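Local atomic coordinates of outer membrane protein Omp121 (Bacteroides thetaiotaomicron, PDB entry 5FQ8), a protein that probably imports nutrients across the bacterial outer membrane as a TonB-dependent transporter, a calcium-binding beta-barrel with a plug domain inside. Residues 130-138 / 290-298; 170-178 / 976-984. All blocks are in the same frame, centred on the assembly; numbering follows the deposited sequence.

Both interactions belong to the architecture of a TonB-dependent transporter: interaction 1 fastens a loop of the plug domain to the barrel wall, and interaction 2 closes that wall by joining strand 177-188 to the C-terminal strand 973-983. Their centres lie about 17 Å apart, with nearest atoms about 6 Å from each other, so they do not touch. The side chain of Tyr290 is about 11 Å from a bound calcium ion. Those of Thr294 and Ile177 are each about 10 Å from a bound 3-decanoyloxypropyl decanoate, a lipid-like molecule. Each contact also has residues packed against the second subunit, another copy of this protein.

Interaction 1: residues 130-138 / 290-298; sequences ANAINPDDV and YDKYTFSAR
Asn134 and Thr294 are the closest pair by CA atoms, 7.1 Å, between the loop 130-138 and strand 290-298, too wide a spacing for sheet pairing, and side chains bridge it. This is the plug-to-barrel contact of a TonB-dependent receptor: a plug loop with a short 3-10 turn at 135-137 lies against the inner face of a barrel strand, while on the other face of that strand Phe295 packs on Phe388 of the second subunit. Lys292 makes the largest single contribution. With CG anti to the backbone N (chi1 -176°) and every later torsion extended, the chain reaches straight from the wall into the loop, and its ammonium is gripped by backbone carbonyls. NZ donates to Asn131 O at 3.0 Å and to Ile133 O at 2.9 Å, the latter met from above its carbonyl plane; Ser58 O, also in the plug, takes a further bond. A buried positive charge is thus met by carbonyl dipoles, which would probably favour its protonated state. Beside it the methyl CG2 of Thr294 sits 3.4 Å from Ala132 O, and OG1 of the same threonine lies alongside CB of Asn134. The Asn134 carboxamide turns back on its own loop: OD1 accepts from Asp136 N in an Asx turn. At the other end Asp137, whose carboxylate also reaches Ser273 through OD2, forms a salt bridge with Arg298. The arginine NH2 lies over the carboxylate face, closer to OD1 than OD2, with the carboxylate and guanidinium planes 72° apart. Ser296 OG, itself bonded to Asn313, helps fix the guanidinium by accepting from Arg298 NE at 3.2 Å in its plane, while Asp137 OD1 lies at the guanidinium edge, 3.0 Å from NH2 of Arg298.

Interaction 2: residues 170-178 / 976-984; sequences RKEKGVGIE and FGFNLMVKF. With C8E ((hydroxyethyloxy)tri(ethyloxy)octane), chain O.
Closure of the transmembrane beta-barrel is made here, where Glu178 of strand 177-188 pairs with Lys983 of the C-terminal strand 973-983. They form an antiparallel non-hydrogen-bonded pair, CA to CA 4.4 Å, with both side chains on one face. Next to it Phe984 N donates to Ile177 O, though the modelled length of this bond is doubtful. The chain then stops, and its terminal carboxylate is received by the turn 174-177. Phe984 O accepts from Val175 N at 3.2 Å and, weakly, from Gly174 N; OXT accepts from Gly176 N at 3.2 Å and, again weakly, from Ile177 N. Four backbone N-H groups thus hold both oxygens and are likely to steady the negative charge. Arg170 NH1 is modelled donating to Gly174 O, though that side chain is poorly ordered. On the face with Phe984, CG2 of Val175 lies 3.6 Å from CB of Phe984, while CG2 of Ile177 approaches the ring rim at CD2; beyond them the ring meets that of Phe926. Ile177 also packs on Leu306 of the second subunit. On the face of Glu178 and Lys983 the contact is mixed: with CG anti to the backbone N (chi1 179°), Glu178 extends to cross Lys983 in a long salt bridge, OE1 to NZ 3.8 Å, while its OE2 touches Met981 CE and takes a weak hydrogen bond from Asn180. Farther along strand 973-983, Phe976 lies against the octyl chain of a detergent molecule on the barrel surface. An alanine here would remove the flat ring beneath that chain and is likely to leave the detergent without its broad apolar support. C7 of the detergent sits over the ring centre of Phe976, and its C6 is 3.6 Å from CG of Phe976.

Interaction 1: residues 130-138 / 290-298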
loop_
_atom_site.group_PDB
_atom_site.type_symbol
_atom_site.label_atom_id
_atom_site.label_comp_id
_atom_site.label_asym_id
_atom_site.label_seq_id
_atom_site.Cartn_x
_atom_site.Cartn_y
_atom_site.Cartn_z
ATOM N N ALA B 130 7.623 -17.729 22.386
ATOM C CA ALA B 130 8.271 -18.125 23.614
ATOM C C ALA B 130 9.578 -17.389 23.815
ATOM O O ALA B 130 9.991 -17.200 24.957
ATOM C CB ALA B 130 8.486 -19.632 23.639
ATOM N N ASN B 131 10.211 -16.925 22.747
ATOM C CA ASN B 131 11.454 -16.197 22.912
ATOM C C ASN B 131 11.318 -14.948 23.766
ATOM O O ASN B 131 12.324 -14.277 23.996
ATOM C CB ASN B 131 11.993 -15.794 21.559
ATOM C CG ASN B 131 12.740 -16.869 20.917
ATOM O OD1 ASN B 131 12.545 -18.024 21.228
ATOM N ND2 ASN B 131 13.636 -16.509 20.016
ATOM N N ALA B 132 10.113 -14.606 24.216
ATOM C CA ALA B 132 9.927 -13.359 24.933
ATOM C C ALA B 132 10.126 -13.531 26.417
ATOM O O ALA B 132 10.493 -12.575 27.102
ATOM C CB ALA B 132 8.532 -12.800 24.681
ATOM N N ILE B 133 9.860 -14.725 26.932
ATOM C CA ILE B 133 10.028 -14.961 28.349
ATOM C C ILE B 133 11.481 -14.737 28.711
ATOM O O ILE B 133 12.384 -14.996 27.909
ATOM C CB ILE B 133 9.534 -16.372 28.703
ATOM C CG1 ILE B 133 9.666 -16.633 30.184
ATOM C CG2 ILE B 133 10.316 -17.401 27.993
ATOM C CD1 ILE B 133 8.905 -17.819 30.595
ATOM N N ASN B 134 11.703 -14.165 29.888
ATOM C CA ASN B 134 13.043 -13.895 30.377
ATOM C C ASN B 134 13.521 -15.093 31.180
ATOM O O ASN B 134 12.937 -15.391 32.230
ATOM C CB ASN B 134 13.042 -12.648 31.237
ATOM C CG ASN B 134 14.314 -12.481 32.040
ATOM O OD1 ASN B 134 15.359 -13.056 31.738
ATOM N ND2 ASN B 134 14.234 -11.658 33.059
ATOM N N PRO B 135 14.576 -15.780 30.757
ATOM C CA PRO B 135 15.003 -16.983 31.482
ATOM C C PRO B 135 15.322 -16.747 32.938
ATOM O O PRO B 135 15.060 -17.633 33.760
ATOM C CB PRO B 135 16.242 -17.429 30.700
ATOM C CG PRO B 135 16.690 -16.223 29.959
ATOM C CD PRO B 135 15.481 -15.447 29.651
ATOM N N ASP B 136 15.840 -15.571 33.295
ATOM C CA ASP B 136 16.144 -15.295 34.695
ATOM C C ASP B 136 14.919 -15.389 35.594
ATOM O O ASP B 136 15.074 -15.496 36.810
ATOM C CB ASP B 136 16.777 -13.915 34.839
ATOM C CG ASP B 136 18.221 -13.895 34.430
ATOM O OD1 ASP B 136 18.879 -14.949 34.492
ATOM O OD2 ASP B 136 18.707 -12.814 34.049
ATOM N N ASP B 137 13.712 -15.362 35.041
ATOM C CA ASP B 137 12.501 -15.459 35.841
ATOM C C ASP B 137 12.039 -16.883 36.048
ATOM O O ASP B 137 11.048 -17.093 36.750
ATOM C CB ASP B 137 11.352 -14.701 35.178
ATOM C CG ASP B 137 11.419 -13.224 35.404
ATOM O OD1 ASP B 137 11.969 -12.801 36.438
ATOM O OD2 ASP B 137 10.902 -12.487 34.539
ATOM N N VAL B 138 12.691 -17.862 35.435
ATOM C CA VAL B 138 12.160 -19.218 35.464
ATOM C C VAL B 138 12.634 -19.918 36.726
ATOM O O VAL B 138 13.834 -19.964 37.014
ATOM C CB VAL B 138 12.566 -20.001 34.216
ATOM C CG1 VAL B 138 11.905 -21.352 34.238
ATOM C CG2 VAL B 138 12.157 -19.231 32.999
ATOM N N TYR B 290 18.983 -7.231 17.333
ATOM C CA TYR B 290 17.901 -7.714 18.159
ATOM C C TYR B 290 18.040 -6.965 19.461
ATOM O O TYR B 290 19.109 -6.998 20.071
ATOM C CB TYR B 290 17.999 -9.210 18.357
ATOM C CG TYR B 290 17.001 -9.830 19.278
ATOM C CD1 TYR B 290 15.655 -9.688 19.078
ATOM C CD2 TYR B 290 17.417 -10.614 20.323
ATOM C CE1 TYR B 290 14.757 -10.296 19.912
ATOM C CE2 TYR B 290 16.531 -11.221 21.149
ATOM C CZ TYR B 290 15.209 -11.063 20.948
ATOM O OH TYR B 290 14.347 -11.683 21.802
ATOM N N ASP B 291 17.006 -6.227 19.820
ATOM C CA ASP B 291 16.892 -5.609 21.121
ATOM C C ASP B 291 15.713 -6.257 21.814
ATOM O O ASP B 291 14.612 -6.264 21.274
ATOM C CB ASP B 291 16.694 -4.104 20.990
ATOM C CG ASP B 291 17.835 -3.440 20.294
ATOM O OD1 ASP B 291 18.976 -3.877 20.507
ATOM O OD2 ASP B 291 17.609 -2.481 19.528
ATOM N N LYS B 292 15.948 -6.850 22.971
ATOM C CA LYS B 292 14.876 -7.401 23.775
ATOM C C LYS B 292 14.779 -6.590 25.055
ATOM O O LYS B 292 15.802 -6.229 25.637
ATOM C CB LYS B 292 15.126 -8.870 24.054
ATOM C CG LYS B 292 14.030 -9.567 24.801
ATOM C CD LYS B 292 14.458 -10.936 25.237
ATOM C CE LYS B 292 13.310 -11.682 25.839
ATOM N NZ LYS B 292 13.701 -13.005 26.334
ATOM N N TYR B 293 13.556 -6.242 25.445
ATOM C CA TYR B 293 13.258 -5.622 26.734
ATOM C C TYR B 293 12.041 -6.317 27.316
ATOM O O TYR B 293 11.041 -6.488 26.623
ATOM C CB TYR B 293 12.957 -4.129 26.624
ATOM C CG TYR B 293 14.086 -3.202 26.242
ATOM C CD1 TYR B 293 14.346 -2.916 24.920
ATOM C CD2 TYR B 293 14.846 -2.562 27.202
ATOM C CE1 TYR B 293 15.352 -2.057 24.557
ATOM C CE2 TYR B 293 15.857 -1.699 26.847
ATOM C CZ TYR B 293 16.104 -1.452 25.519
ATOM O OH TYR B 293 17.107 -0.598 25.133
ATOM N N THR B 294 12.110 -6.706 28.575
ATOM C CA THR B 294 10.946 -7.231 29.271
ATOM C C THR B 294 10.787 -6.534 30.608
ATOM O O THR B 294 11.736 -5.978 31.148
ATOM C CB THR B 294 11.053 -8.730 29.518
ATOM O OG1 THR B 294 12.099 -8.991 30.470
ATOM C CG2 THR B 294 11.356 -9.436 28.228
ATOM N N PHE B 295 9.562 -6.565 31.125
ATOM C CA PHE B 295 9.254 -6.111 32.467
ATOM C C PHE B 295 8.181 -7.023 33.020
ATOM O O PHE B 295 7.255 -7.376 32.302
ATOM C CB PHE B 295 8.781 -4.662 32.487
ATOM C CG PHE B 295 8.543 -4.132 33.868
ATOM C CD1 PHE B 295 9.588 -3.609 34.604
ATOM C CD2 PHE B 295 7.282 -4.183 34.440
ATOM C CE1 PHE B 295 9.386 -3.142 35.864
ATOM C CE2 PHE B 295 7.074 -3.715 35.701
ATOM C CZ PHE B 295 8.127 -3.191 36.418
ATOM N N SER B 296 8.314 -7.427 34.279
ATOM C CA SER B 296 7.353 -8.330 34.899
ATOM C C SER B 296 7.075 -7.910 36.332
ATOM O O SER B 296 7.910 -7.293 36.988
ATOM C CB SER B 296 7.844 -9.769 34.879
ATOM O OG SER B 296 6.941 -10.609 35.571
ATOM N N ALA B 297 5.886 -8.246 36.805
ATOM C CA ALA B 297 5.477 -7.941 38.163
ATOM C C ALA B 297 4.493 -9.014 38.571
ATOM O O ALA B 297 3.464 -9.174 37.925
ATOM C CB ALA B 297 4.852 -6.560 38.262
ATOM N N ARG B 298 4.820 -9.764 39.608
ATOM C CA ARG B 298 4.028 -10.907 40.012
ATOM C C ARG B 298 3.809 -10.841 41.507
ATOM O O ARG B 298 4.757 -10.636 42.268
ATOM C CB ARG B 298 4.717 -12.211 39.629
ATOM C CG ARG B 298 4.714 -12.472 38.168
ATOM C CD ARG B 298 5.560 -13.632 37.802
ATOM N NE ARG B 298 6.882 -13.206 37.379
ATOM C CZ ARG B 298 8.002 -13.724 37.845
ATOM N NH1 ARG B 298 7.948 -14.679 38.752
ATOM N NH2 ARG B 298 9.168 -13.288 37.408
#

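Interaction 2: residues 170-178 / 976-984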
loop_
_atom_site.group_PDB
_atom_site.type_symbol
_atom_site.label_atom_id
_atom_site.label_comp_id
_atom_site.label_asym_id
_atom_site.label_seq_id
_atom_site.Cartn_x
_atom_site.Cartn_y
_atom_site.Cartn_z
ATOM N N ARG B 170 10.481 -14.352 48.771
ATOM C CA ARG B 170 11.498 -14.693 49.753
ATOM C C ARG B 170 10.808 -15.281 51.034
ATOM O O ARG B 170 9.839 -16.009 50.836
ATOM C CB ARG B 170 12.342 -13.445 49.956
ATOM C CG ARG B 170 13.475 -13.271 49.003
ATOM C CD ARG B 170 14.268 -12.048 49.400
ATOM N NE ARG B 170 13.567 -11.296 50.437
ATOM C CZ ARG B 170 14.097 -10.304 51.145
ATOM N NH1 ARG B 170 15.355 -9.940 50.937
ATOM N NH2 ARG B 170 13.370 -9.676 52.064
ATOM N N LYS B 171 11.199 -15.056 52.306
ATOM C CA LYS B 171 12.207 -14.133 52.841
ATOM C C LYS B 171 13.616 -14.706 52.706
ATOM O O LYS B 171 13.802 -15.912 52.640
ATOM C CB LYS B 171 11.889 -13.775 54.290
ATOM C CG LYS B 171 10.865 -12.659 54.427
ATOM C CD LYS B 171 10.428 -12.464 55.877
ATOM C CE LYS B 171 11.118 -11.270 56.504
ATOM N NZ LYS B 171 12.493 -11.084 55.952
ATOM N N GLU B 172 14.592 -13.812 52.617
ATOM C CA GLU B 172 15.994 -14.171 52.456
ATOM C C GLU B 172 16.829 -13.094 53.140
ATOM O O GLU B 172 16.331 -12.353 53.994
ATOM C CB GLU B 172 16.347 -14.310 50.967
ATOM C CG GLU B 172 16.745 -15.692 50.491
ATOM C CD GLU B 172 17.329 -15.672 49.084
ATOM O OE1 GLU B 172 16.712 -15.066 48.177
ATOM O OE2 GLU B 172 18.418 -16.250 48.889
ATOM N N LYS B 173 18.093 -13.001 52.761
ATOM C CA LYS B 173 18.974 -11.941 53.222
ATOM C C LYS B 173 19.651 -11.344 52.007
ATOM O O LYS B 173 20.221 -12.087 51.213
ATOM C CB LYS B 173 20.026 -12.479 54.191
ATOM C CG LYS B 173 19.524 -12.873 55.559
ATOM C CD LYS B 173 20.661 -13.482 56.368
ATOM C CE LYS B 173 20.823 -12.823 57.742
ATOM N NZ LYS B 173 19.697 -13.143 58.656
ATOM N N GLY B 174 19.591 -10.026 51.830
ATOM C CA GLY B 174 18.897 -9.131 52.725
ATOM C C GLY B 174 17.793 -8.306 52.086
ATOM O O GLY B 174 16.676 -8.306 52.580
ATOM N N VAL B 175 18.078 -7.596 50.996
ATOM C CA VAL B 175 17.062 -6.743 50.383
ATOM C C VAL B 175 16.307 -7.414 49.244
ATOM O O VAL B 175 15.170 -7.019 48.961
ATOM C CB VAL B 175 17.669 -5.421 49.884
ATOM C CG1 VAL B 175 18.354 -4.701 51.011
ATOM C CG2 VAL B 175 18.631 -5.687 48.770
ATOM N N GLY B 176 16.896 -8.400 48.584
ATOM C CA GLY B 176 16.178 -9.159 47.582
ATOM C C GLY B 176 16.353 -8.670 46.161
ATOM O O GLY B 176 15.423 -8.737 45.358
ATOM N N ILE B 177 17.545 -8.188 45.834
ATOM C CA ILE B 177 17.863 -7.681 44.509
ATOM C C ILE B 177 18.927 -8.575 43.908
ATOM O O ILE B 177 20.015 -8.700 44.469
ATOM C CB ILE B 177 18.356 -6.230 44.553
ATOM C CG1 ILE B 177 17.314 -5.307 45.163
ATOM C CG2 ILE B 177 18.720 -5.762 43.166
ATOM C CD1 ILE B 177 17.816 -3.905 45.354
ATOM N N GLU B 178 18.628 -9.168 42.761
ATOM C CA GLU B 178 19.582 -9.955 41.992
ATOM C C GLU B 178 19.831 -9.297 40.648
ATOM O O GLU B 178 18.891 -9.046 39.902
ATOM C CB GLU B 178 19.067 -11.369 41.782
ATOM C CG GLU B 178 19.991 -12.240 40.976
ATOM C CD GLU B 178 19.410 -13.594 40.732
ATOM O OE1 GLU B 178 18.416 -13.930 41.404
ATOM O OE2 GLU B 178 19.939 -14.316 39.864
ATOM N N PHE B 976 30.317 -16.940 22.671
ATOM C CA PHE B 976 31.106 -17.061 23.897
ATOM C C PHE B 976 31.121 -15.738 24.654
ATOM O O PHE B 976 31.377 -14.690 24.064
ATOM C CB PHE B 976 32.538 -17.504 23.588
ATOM C CG PHE B 976 33.254 -16.656 22.565
ATOM C CD1 PHE B 976 33.170 -16.949 21.219
ATOM C CD2 PHE B 976 34.045 -15.598 22.953
ATOM C CE1 PHE B 976 33.842 -16.183 20.284
ATOM C CE2 PHE B 976 34.718 -14.830 22.027
ATOM C CZ PHE B 976 34.620 -15.123 20.689
ATOM N N GLY B 977 30.892 -15.785 25.960
ATOM C CA GLY B 977 30.922 -14.551 26.715
ATOM C C GLY B 977 31.172 -14.712 28.203
ATOM O O GLY B 977 31.641 -15.748 28.669
ATOM N N PHE B 978 30.856 -13.642 28.938
ATOM C CA PHE B 978 30.966 -13.565 30.386
ATOM C C PHE B 978 29.647 -13.100 30.984
ATOM O O PHE B 978 28.851 -12.443 30.328
ATOM C CB PHE B 978 32.072 -12.606 30.821
ATOM C CG PHE B 978 33.441 -13.091 30.491
ATOM C CD1 PHE B 978 33.954 -14.212 31.112
ATOM C CD2 PHE B 978 34.213 -12.432 29.564
ATOM C CE1 PHE B 978 35.214 -14.673 30.813
ATOM C CE2 PHE B 978 35.472 -12.882 29.254
ATOM C CZ PHE B 978 35.978 -14.010 29.880
ATOM N N ASN B 979 29.428 -13.441 32.250
ATOM C CA ASN B 979 28.239 -13.025 32.979
ATOM C C ASN B 979 28.606 -12.777 34.430
ATOM O O ASN B 979 29.298 -13.589 35.044
ATOM C CB ASN B 979 27.133 -14.075 32.916
ATOM C CG ASN B 979 25.882 -13.651 33.676
ATOM O OD1 ASN B 979 25.394 -12.542 33.507
ATOM N ND2 ASN B 979 25.361 -14.535 34.509
ATOM N N LEU B 980 28.132 -11.667 34.978
ATOM C CA LEU B 980 28.335 -11.326 36.374
ATOM C C LEU B 980 26.999 -11.393 37.085
ATOM O O LEU B 980 26.021 -10.821 36.617
ATOM C CB LEU B 980 28.953 -9.941 36.498
ATOM C CG LEU B 980 29.185 -9.413 37.901
ATOM C CD1 LEU B 980 29.783 -10.496 38.729
ATOM C CD2 LEU B 980 30.108 -8.215 37.879
ATOM N N MET B 981 26.948 -12.114 38.194
ATOM C CA MET B 981 25.748 -12.218 39.006
ATOM C C MET B 981 26.036 -11.633 40.376
ATOM O O MET B 981 27.112 -11.836 40.926
ATOM C CB MET B 981 25.295 -13.644 39.131
ATOM C CG MET B 981 23.971 -13.799 39.785
ATOM S SD MET B 981 24.065 -14.187 41.504
ATOM C CE MET B 981 22.789 -15.414 41.619
ATOM N N VAL B 982 25.091 -10.869 40.903
ATOM C CA VAL B 982 25.313 -10.065 42.098
ATOM C C VAL B 982 24.044 -10.072 42.926
ATOM O O VAL B 982 23.089 -9.374 42.594
ATOM C CB VAL B 982 25.696 -8.621 41.731
ATOM C CG1 VAL B 982 25.888 -7.818 42.965
ATOM C CG2 VAL B 982 26.943 -8.578 40.876
ATOM N N LYS B 983 24.001 -10.852 43.992
ATOM C CA LYS B 983 22.835 -10.838 44.862
ATOM C C LYS B 983 22.973 -9.741 45.908
ATOM O O LYS B 983 24.053 -9.524 46.457
ATOM C CB LYS B 983 22.638 -12.191 45.540
ATOM C CG LYS B 983 21.466 -13.001 45.000
ATOM C CD LYS B 983 21.114 -14.173 45.911
ATOM C CE LYS B 983 19.899 -14.961 45.418
ATOM N NZ LYS B 983 20.190 -15.753 44.187
ATOM N N PHE B 984 21.882 -9.022 46.140
ATOM C CA PHE B 984 21.815 -8.027 47.195
ATOM C C PHE B 984 20.769 -8.470 48.188
ATOM O O PHE B 984 20.716 -7.988 49.312
ATOM C CB PHE B 984 21.433 -6.650 46.663
ATOM C CG PHE B 984 22.497 -5.966 45.867
ATOM C CD1 PHE B 984 23.452 -5.198 46.486
ATOM C CD2 PHE B 984 22.496 -6.040 44.498
ATOM C CE1 PHE B 984 24.406 -4.548 45.758
ATOM C CE2 PHE B 984 23.444 -5.393 43.763
ATOM C CZ PHE B 984 24.400 -4.640 44.387
ATOM O OXT PHE B 984 19.930 -9.304 47.850
HETATM C C1 C8E O . 34.449 -20.855 28.297
HETATM C C2 C8E O . 34.528 -21.287 26.839
HETATM C C3 C8E O . 35.250 -20.254 25.979
HETATM C C4 C8E O . 35.290 -20.696 24.519
HETATM C C5 C8E O . 36.266 -19.899 23.660
HETATM C C6 C8E O . 35.590 -19.419 22.377
HETATM C C7 C8E O . 36.507 -18.556 21.516
HETATM C C8 C8E O . 36.817 -19.260 20.203
HETATM O O9 C8E O . 37.491 -18.389 19.326
#